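Local coordinates for adenylyltransferase thiF (Escherichia coli, PDB 1ZUD) that catalyses the ATP-dependent adenylation of the C-terminal glycine carboxyl of the sulfur carrier protein ThiS in thiamin biosynthesis, at the interface of chains A and C and the interface of chains A and B. Sequence-based numbering; all coordinates share one arbitrary frame. Chains: chain A/B, Adenylyltransferase thiF; chain C, ThiS protein.

Contact 1: the interface of chains A and C. Residues chain A 129, 157, 174; chain C 31-33, 60-63.
C:Val62 lies against the indole of A:Trp174, its branched side chain crossing one face of the ring obliquely. C:Val62 CB stands almost directly over the six-membered ring of A:Trp174, 3.3 Å from its centroid, and so toward the rim of the indole as a whole. The methyl C:Val62 CG2 covers the five-membered ring of A:Trp174, 3.6 Å from its centroid, so both halves of the indole receive CH-pi contacts. CG1 occupies the crowded position between backbone N and carbonyl carbon (chi1 56°), which puts CG2 anti to N and over the pyrrole part. A compact, branched aliphatic group suits a broad aromatic face.

From the other side of the indole plane C:Ala33 approaches the rim, its CB 3.4 Å from A:Trp174 CZ3. The small methyl lets the rim of the six-membered ring nestle close to strand 32-36 of ThiS. C:Phe60 adds an aromatic neighbour on this side, with CE2 3.9 Å from A:Trp174 CH2. The outer end of the indole is thus wedged between the carrier's body and the start of its C-terminal tail.

A:Met129, which belongs to the ATP site, meets C:Val62 tip to tip; its flexible thioether chain, bent at chi2 and chi3, brings CE to 3.8 Å from CG2.

A:Gln157 supplies the polar part. Its chain is extended beyond CG, and the primary amide, a donor and an acceptor in one group, reads the backbone on either side of C:Val62. A:Gln157 NE2 donates to the carbonyl O of C:Gln61 at 2.9 Å, the hydrogen bond being moderately bent (142° at H). A:Gln157 OE1 accepts from the backbone N of C:Ile63 at 3.1 Å; this donor stands above the side-chain carbonyl plane, 51° out of it, rather than on a lone pair. The pairing probably helps hold the tail extended on its way to the adenylation site. The C:Ile63 side chain crosses the amide and places CG1 3.6 Å from A:Gln157 NE2.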
loop_
_atom_site.group_PDB
_atom_site.type_symbol
_atom_site.label_atom_id
_atom_site.label_comp_id
_atom_site.label_asym_id
_atom_site.label_seq_id
_atom_site.Cartn_x
_atom_site.Cartn_y
_atom_site.Cartn_z
ATOM N N MET A 129 15.641 16.632 2.139
ATOM C CA MET A 129 16.770 16.077 1.392
ATOM C C MET A 129 18.126 16.055 2.097
ATOM O O MET A 129 18.883 15.098 1.951
ATOM C CB MET A 129 16.922 16.834 0.067
ATOM C CG MET A 129 17.744 16.118 -1.004
ATOM S SD MET A 129 16.804 14.939 -1.999
ATOM C CE MET A 129 16.745 15.788 -3.614
ATOM N N GLN A 157 7.058 7.760 -3.485
ATOM C CA GLN A 157 8.209 7.175 -4.174
ATOM C C GLN A 157 8.893 6.255 -3.174
ATOM O O GLN A 157 8.963 6.575 -1.965
ATOM C CB GLN A 157 9.235 8.238 -4.652
ATOM C CG GLN A 157 8.613 9.376 -5.458
ATOM C CD GLN A 157 9.584 10.516 -5.832
ATOM O OE1 GLN A 157 10.592 10.774 -5.154
ATOM N NE2 GLN A 157 9.242 11.227 -6.901
ATOM N N TRP A 174 19.444 11.529 -7.001
ATOM C CA TRP A 174 19.232 12.929 -6.697
ATOM C C TRP A 174 20.584 13.554 -6.374
ATOM O O TRP A 174 21.061 13.524 -5.228
ATOM C CB TRP A 174 18.275 13.065 -5.512
ATOM C CG TRP A 174 16.937 12.424 -5.730
ATOM C CD1 TRP A 174 16.405 11.407 -5.004
ATOM C CD2 TRP A 174 15.982 12.702 -6.793
ATOM N NE1 TRP A 174 15.200 11.020 -5.540
ATOM C CE2 TRP A 174 14.915 11.796 -6.635
ATOM C CE3 TRP A 174 15.936 13.621 -7.856
ATOM C CZ2 TRP A 174 13.793 11.784 -7.500
ATOM C CZ3 TRP A 174 14.813 13.605 -8.732
ATOM C CH2 TRP A 174 13.770 12.695 -8.540
ATOM N N GLY C 31 15.925 19.320 -9.083
ATOM C CA GLY C 31 14.994 18.468 -8.365
ATOM C C GLY C 31 14.268 17.530 -9.315
ATOM O O GLY C 31 13.265 16.959 -8.949
ATOM N N ALA C 32 14.804 17.358 -10.521
ATOM C CA ALA C 32 14.177 16.517 -11.523
ATOM C C ALA C 32 15.040 15.330 -11.878
ATOM O O ALA C 32 16.261 15.452 -11.892
ATOM C CB ALA C 32 13.921 17.327 -12.783
ATOM N N ALA C 33 14.413 14.179 -12.152
ATOM C CA ALA C 33 15.161 13.014 -12.607
ATOM C C ALA C 33 14.457 12.581 -13.918
ATOM O O ALA C 33 13.313 12.949 -14.166
ATOM C CB ALA C 33 15.123 11.894 -11.602
ATOM N N PHE C 60 10.285 13.675 -14.002
ATOM C CA PHE C 60 9.521 13.845 -12.751
ATOM C C PHE C 60 10.364 14.498 -11.643
ATOM O O PHE C 60 11.574 14.532 -11.721
ATOM C CB PHE C 60 8.968 12.473 -12.256
ATOM C CG PHE C 60 10.018 11.413 -12.079
ATOM C CD1 PHE C 60 10.487 10.692 -13.181
ATOM C CD2 PHE C 60 10.591 11.186 -10.823
ATOM C CE1 PHE C 60 11.497 9.779 -13.048
ATOM C CE2 PHE C 60 11.618 10.256 -10.675
ATOM C CZ PHE C 60 12.070 9.556 -11.781
ATOM N N GLN C 61 9.697 14.956 -10.591
ATOM C CA GLN C 61 10.327 15.667 -9.495
ATOM C C GLN C 61 10.503 14.780 -8.307
ATOM O O GLN C 61 9.696 13.878 -8.051
ATOM C CB GLN C 61 9.439 16.838 -9.034
ATOM C CG GLN C 61 9.545 18.159 -9.797
ATOM C CD GLN C 61 10.429 19.179 -9.061
ATOM O OE1 GLN C 61 11.615 19.327 -9.373
ATOM N NE2 GLN C 61 9.852 19.870 -8.064
ATOM N N VAL C 62 11.516 15.115 -7.539
ATOM C CA VAL C 62 11.811 14.409 -6.325
ATOM C C VAL C 62 10.771 14.776 -5.292
ATOM O O VAL C 62 10.272 15.914 -5.258
ATOM C CB VAL C 62 13.233 14.783 -5.772
ATOM C CG1 VAL C 62 13.339 16.309 -5.577
ATOM C CG2 VAL C 62 13.497 14.048 -4.432
ATOM N N ILE C 63 10.401 13.788 -4.481
ATOM C CA ILE C 63 9.486 14.033 -3.379
ATOM C C ILE C 63 10.362 13.693 -2.146
ATOM O O ILE C 63 10.979 12.604 -2.075
ATOM C CB ILE C 63 8.233 13.129 -3.524
ATOM C CG1 ILE C 63 7.435 13.578 -4.783
ATOM C CG2 ILE C 63 7.330 13.255 -2.284
ATOM C CD1 ILE C 63 6.170 12.728 -4.999
#

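Contact 2: the interface of chains A and B. Residues chain A 203-204, 207, 214-215, 218, 220; chain B 224-227.
A:Lys207 and A:Thr214 grip successive backbone carbonyls of the other subunit. A:Lys207 NZ, the side-chain amine, carried on a long chain bent at chi3 (-77°), donates to B:Gly224 O at 2.9 Å. A:Thr214 OG1, the hydroxyl, donates to B:Lys225 O at 2.6 Å and accepts from A:Lys207 NZ, a double role suited to a hydroxyl. B:Ser227 OG lies 3.0 Å from A:Lys207 NZ, a further hydrogen bond, and its bond to A:Glu204 OE1 is weak.

Salt bridges within chain A organise these donors. A:Glu204 OE1 takes A:Lys207 NZ at 3.0 Å and A:Arg220 NH1 at 2.9 Å, from opposite faces of the carboxylate plane. The shared anion probably eases repulsion between the two cations and fixes the guanidinium's rotation.

Packing uses that flat group: B:Ser227 CB sits over the centre of the A:Arg220 guanidinium, 3.6 Å above the plane. A:Pro215 offers its rigid ring, CG being 3.5 Å from B:Ser226 O.

Waters fill in the polar network. Water 3 links A:Glu204 OE1, B:Gly224 O and B:Ser227 OG; water 1 bridges A:Arg220 NE and B:Ser227 O.

In the fold, residues 224-227 of chain B form the turn between strands 218-223 and 228-233, lodged in chain A against the C-terminal part of helix 191-210, the loop after it and strand 218-223.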
loop_
_atom_site.group_PDB
_atom_site.type_symbol
_atom_site.label_atom_id
_atom_site.label_comp_id
_atom_site.label_asym_id
_atom_site.label_seq_id
_atom_site.Cartn_x
_atom_site.Cartn_y
_atom_site.Cartn_z
ATOM N N LEU A 203 7.265 -3.874 4.537
ATOM C CA LEU A 203 7.256 -5.101 3.764
ATOM C C LEU A 203 8.655 -5.374 3.181
ATOM O O LEU A 203 9.130 -6.515 3.194
ATOM C CB LEU A 203 6.230 -4.977 2.609
ATOM C CG LEU A 203 6.255 -6.141 1.596
ATOM C CD1 LEU A 203 5.912 -7.483 2.314
ATOM C CD2 LEU A 203 5.216 -5.890 0.505
ATOM N N GLU A 204 9.339 -4.360 2.656
ATOM C CA GLU A 204 10.642 -4.625 2.068
ATOM C C GLU A 204 11.667 -5.089 3.114
ATOM O O GLU A 204 12.553 -5.910 2.829
ATOM C CB GLU A 204 11.179 -3.380 1.337
ATOM C CG GLU A 204 10.363 -3.007 0.087
ATOM C CD GLU A 204 10.298 -4.193 -0.911
ATOM O OE1 GLU A 204 9.223 -4.469 -1.497
ATOM O OE2 GLU A 204 11.333 -4.859 -1.108
ATOM N N LYS A 207 11.170 -8.812 3.995
ATOM C CA LYS A 207 11.689 -9.684 2.971
ATOM C C LYS A 207 13.234 -9.750 3.002
ATOM O O LYS A 207 13.841 -10.816 2.884
ATOM C CB LYS A 207 11.232 -9.160 1.588
ATOM C CG LYS A 207 9.750 -9.458 1.347
ATOM C CD LYS A 207 9.403 -9.180 -0.162
ATOM C CE LYS A 207 9.293 -7.694 -0.366
ATOM N NZ LYS A 207 9.267 -7.410 -1.834
ATOM N N THR A 214 13.604 -10.857 -3.867
ATOM C CA THR A 214 12.682 -9.841 -4.336
ATOM C C THR A 214 13.546 -8.830 -5.079
ATOM O O THR A 214 14.736 -8.831 -4.923
ATOM C CB THR A 214 11.959 -9.223 -3.075
ATOM O OG1 THR A 214 10.804 -8.460 -3.474
ATOM C CG2 THR A 214 12.958 -8.354 -2.237
ATOM N N PRO A 215 12.959 -7.976 -5.923
ATOM C CA PRO A 215 13.780 -6.993 -6.650
ATOM C C PRO A 215 14.313 -5.919 -5.687
ATOM O O PRO A 215 13.746 -5.735 -4.616
ATOM C CB PRO A 215 12.772 -6.345 -7.612
ATOM C CG PRO A 215 11.747 -7.429 -7.793
ATOM C CD PRO A 215 11.570 -7.948 -6.399
ATOM N N GLU A 218 15.143 -0.590 -7.770
ATOM C CA GLU A 218 14.118 -0.030 -8.643
ATOM C C GLU A 218 13.387 1.119 -7.955
ATOM O O GLU A 218 13.138 1.090 -6.763
ATOM C CB GLU A 218 13.157 -1.133 -9.111
ATOM C CG GLU A 218 12.202 -1.663 -8.093
ATOM C CD GLU A 218 11.493 -2.940 -8.573
ATOM O OE1 GLU A 218 10.656 -3.490 -7.807
ATOM O OE2 GLU A 218 11.778 -3.390 -9.714
ATOM N N ARG A 220 10.068 2.887 -7.287
ATOM C CA ARG A 220 8.641 2.641 -7.506
ATOM C C ARG A 220 7.905 3.917 -7.237
ATOM O O ARG A 220 8.065 4.551 -6.168
ATOM C CB ARG A 220 8.150 1.513 -6.609
ATOM C CG ARG A 220 8.769 0.146 -7.107
ATOM C CD ARG A 220 9.092 -0.850 -5.961
ATOM N NE ARG A 220 7.876 -1.226 -5.238
ATOM C CZ ARG A 220 7.842 -1.962 -4.136
ATOM N NH1 ARG A 220 8.983 -2.429 -3.596
ATOM N NH2 ARG A 220 6.661 -2.210 -3.567
ATOM N N GLY B 224 3.238 -8.970 -3.505
ATOM C CA GLY B 224 4.186 -8.366 -2.575
ATOM C C GLY B 224 5.581 -8.942 -2.648
ATOM O O GLY B 224 6.517 -8.366 -2.081
ATOM N N LYS B 225 5.724 -10.090 -3.316
ATOM C CA LYS B 225 7.030 -10.744 -3.458
ATOM C C LYS B 225 7.773 -10.206 -4.666
ATOM O O LYS B 225 8.993 -9.914 -4.606
ATOM C CB LYS B 225 6.838 -12.280 -3.579
ATOM C CG LYS B 225 7.770 -13.091 -2.699
ATOM C CD LYS B 225 7.301 -14.535 -2.537
ATOM C CE LYS B 225 7.892 -15.412 -3.607
ATOM N NZ LYS B 225 9.386 -15.410 -3.540
ATOM N N SER B 226 7.070 -10.105 -5.805
ATOM C CA SER B 226 7.705 -9.544 -6.997
ATOM C C SER B 226 7.610 -7.998 -6.925
ATOM O O SER B 226 8.261 -7.301 -7.713
ATOM C CB SER B 226 6.975 -10.012 -8.275
ATOM O OG SER B 226 5.715 -9.368 -8.313
ATOM N N SER B 227 6.787 -7.479 -6.007
ATOM C CA SER B 227 6.611 -6.020 -5.836
ATOM C C SER B 227 5.980 -5.355 -7.047
ATOM O O SER B 227 6.305 -4.214 -7.409
ATOM C CB SER B 227 7.957 -5.342 -5.545
ATOM O OG SER B 227 8.469 -5.850 -4.318
HETATM O O HOH W 1 5.462 -1.411 -7.051
HETATM O O HOH W 2 11.352 -5.390 -3.806
HETATM O O HOH W 3 6.705 -5.374 -2.227
#

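The C-alpha centres of contact 1 and contact 2 lie about 21 Å apart. They share chain A but no residue: contact 1 uses strand 155-161, the start of helix 129-141 and the loop after helix 170-173, whereas contact 2 uses helix 191-210, the loop that follows and strand 218-223, against the turn 224-227 of chain B. One ThiF subunit can therefore hold its carrier and its twin on separate surfaces. Contact 1 probably helps direct the ThiS tail toward the adenylation site; contact 2, repeated by the two-fold, helps build the homodimer. The assembly accordingly contains two ThiF and two ThiS chains.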